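Local atomic coordinates of endoglucanase, family GH5 (Zobellia galactanivorans, PDB entry 6GL2), a protein that probably hydrolyses beta-linked glucans, as a family 5 glycoside hydrolase apparently dedicated to hemicelluloses such as mixed-linked glucan. Residues A[274-279]-A[288-293]. Numbering follows the deposited sequence.
Sequences GEWGST and LAHAEF
A single water is gripped from both segments, by the hydroxyl of Ser278 and the imidazole of His290, and it illustrates how the loop after a strand and the following helix can be joined without one direct hydrogen bond between them. Its oxygen lies 2.7 Å from Ser278 OG and 2.8 Å from His290 ND1. The other ring nitrogen, NE2, is hydrogen-bonded to the carbonyl oxygen of Phe230, so both nitrogens are occupied, which should hold the ring in its rotation. With CG anti to the backbone N (chi1 173°), His290 reaches from the helix toward the loop that follows the strand.

In the (beta/alpha)8 barrel of this family, the two segments belong to one beta-alpha-beta unit, strand 271-276 leading through helix 284-301 to strand 304-307. Trp276 and Glu275 point to different sides of the strand: the indole toward the covering helix, the carboxylate to a salt bridge from OE2 to Arg63, while OE1 is hydrogen-bonded to the hydroxyl of Tyr229.

Beside the water bridge runs a van der Waals contact made by the six-membered ring of Trp276, whose CG lies between the backbone N and the carbonyl carbon (chi1 67°), an orientation that carries the indole to the helix. Trp276 CH2 is 3.7 Å from Ala291 O. At the edge of the indole, in its plane, lies Ala291 CA, 4.0 Å from Trp276 CZ3. His290 CE1 sits near that plane as well, 4.2 Å from Trp276 CZ3. Tyr294 stacks on Trp276, and Trp307 meets it edge-to-face. On the histidine's side, Trp243 packs edge-to-face against the imidazole. The side chain of His290 is about 7 Å from that of Asp248, a magnesium ligand seen in this protein, although no magnesium is bound to this chain in the model.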
loop_
_atom_site.group_PDB
_atom_site.type_symbol
_atom_site.label_atom_id
_atom_site.label_comp_id
_atom_site.label_asym_id
_atom_site.label_seq_id
_atom_site.Cartn_x
_atom_site.Cartn_y
_atom_site.Cartn_z
ATOM N N GLY A 274 0.443 3.693 3.339
ATOM C CA GLY A 274 0.300 2.254 3.049
ATOM C C GLY A 274 1.605 1.502 3.244
ATOM O O GLY A 274 1.556 0.256 3.407
ATOM N N GLU A 275 2.728 2.195 3.377
ATOM C CA GLU A 275 3.954 1.641 3.859
ATOM C C GLU A 275 4.727 2.684 4.622
ATOM O O GLU A 275 4.778 3.869 4.229
ATOM C CB GLU A 275 4.927 1.169 2.737
ATOM C CG GLU A 275 4.311 0.112 1.838
ATOM C CD GLU A 275 5.232 -0.290 0.699
ATOM O OE1 GLU A 275 6.432 0.022 0.691
ATOM O OE2 GLU A 275 4.711 -1.003 -0.237
ATOM N N TRP A 276 5.404 2.221 5.670
ATOM C CA TRP A 276 6.420 2.942 6.447
ATOM C C TRP A 276 7.065 1.914 7.337
ATOM O O TRP A 276 6.643 0.740 7.355
ATOM C CB TRP A 276 5.790 4.070 7.293
ATOM C CG TRP A 276 4.926 3.551 8.361
ATOM C CD1 TRP A 276 3.635 3.044 8.236
ATOM C CD2 TRP A 276 5.264 3.379 9.737
ATOM N NE1 TRP A 276 3.183 2.598 9.442
ATOM C CE2 TRP A 276 4.123 2.794 10.395
ATOM C CE3 TRP A 276 6.327 3.774 10.507
ATOM C CZ2 TRP A 276 4.099 2.567 11.785
ATOM C CZ3 TRP A 276 6.341 3.514 11.889
ATOM C CH2 TRP A 276 5.209 2.967 12.524
ATOM N N GLY A 277 8.099 2.315 8.081
ATOM C CA GLY A 277 8.764 1.507 9.054
ATOM C C GLY A 277 10.248 1.663 8.997
ATOM O O GLY A 277 10.725 2.581 8.311
ATOM N N SER A 278 10.947 0.879 9.808
ATOM C CA SER A 278 12.414 0.982 9.832
ATOM C C SER A 278 13.024 -0.361 9.720
ATOM O O SER A 278 12.512 -1.316 10.283
ATOM C CB SER A 278 12.892 1.707 11.133
ATOM O OG SER A 278 12.441 0.994 12.260
ATOM N N THR A 279 14.142 -0.460 9.066
ATOM C CA THR A 279 14.910 -1.687 8.966
ATOM C C THR A 279 15.689 -1.875 10.295
ATOM O O THR A 279 15.945 -0.910 11.019
ATOM C CB THR A 279 15.836 -1.613 7.749
ATOM O OG1 THR A 279 16.201 -2.961 7.375
ATOM C CG2 THR A 279 17.072 -0.684 7.927
ATOM N N LEU A 288 11.816 1.220 18.297
ATOM C CA LEU A 288 10.626 1.270 19.049
ATOM C C LEU A 288 10.138 2.713 19.287
ATOM O O LEU A 288 8.922 3.023 19.129
ATOM C CB LEU A 288 10.798 0.608 20.454
ATOM C CG LEU A 288 9.579 0.558 21.335
ATOM C CD1 LEU A 288 8.325 -0.058 20.688
ATOM C CD2 LEU A 288 9.935 -0.130 22.681
ATOM N N ALA A 289 11.049 3.597 19.696
ATOM C CA ALA A 289 10.718 5.014 19.878
ATOM C C ALA A 289 10.175 5.643 18.598
ATOM O O ALA A 289 9.198 6.340 18.618
ATOM C CB ALA A 289 11.928 5.827 20.342
ATOM N N HIS A 290 10.810 5.354 17.490
ATOM C CA HIS A 290 10.395 5.874 16.188
ATOM C C HIS A 290 8.991 5.314 15.836
ATOM O O HIS A 290 8.101 6.063 15.407
ATOM C CB HIS A 290 11.410 5.439 15.135
ATOM C CG HIS A 290 10.966 5.782 13.760
ATOM N ND1 HIS A 290 10.271 4.874 12.971
ATOM C CD2 HIS A 290 11.159 6.915 12.985
ATOM C CE1 HIS A 290 10.093 5.426 11.799
ATOM N NE2 HIS A 290 10.512 6.726 11.827
ATOM N N ALA A 291 8.738 3.993 16.032
ATOM C CA ALA A 291 7.441 3.398 15.715
ATOM C C ALA A 291 6.342 4.027 16.518
ATOM O O ALA A 291 5.245 4.347 16.007
ATOM C CB ALA A 291 7.518 1.855 15.816
ATOM N N GLU A 292 6.602 4.133 17.827
ATOM C CA GLU A 292 5.614 4.734 18.735
ATOM C C GLU A 292 5.210 6.150 18.276
ATOM O O GLU A 292 4.053 6.510 18.229
ATOM C CB GLU A 292 6.259 4.834 20.160
ATOM C CG GLU A 292 6.302 3.546 21.009
ATOM C CD GLU A 292 7.134 3.619 22.263
ATOM O OE1 GLU A 292 7.897 4.613 22.413
ATOM O OE2 GLU A 292 7.069 2.644 23.087
ATOM N N PHE A 293 6.247 6.938 17.967
ATOM C CA PHE A 293 6.050 8.374 17.641
ATOM C C PHE A 293 5.353 8.565 16.275
ATOM O O PHE A 293 4.427 9.295 16.084
ATOM C CB PHE A 293 7.375 9.097 17.616
ATOM C CG PHE A 293 7.236 10.601 17.511
ATOM C CD1 PHE A 293 7.076 11.441 18.649
ATOM C CD2 PHE A 293 7.168 11.211 16.269
ATOM C CE1 PHE A 293 6.952 12.813 18.507
ATOM C CE2 PHE A 293 7.019 12.627 16.140
ATOM C CZ PHE A 293 6.900 13.409 17.261
HETATM O O HOH W 1 10.476 2.137 13.636
#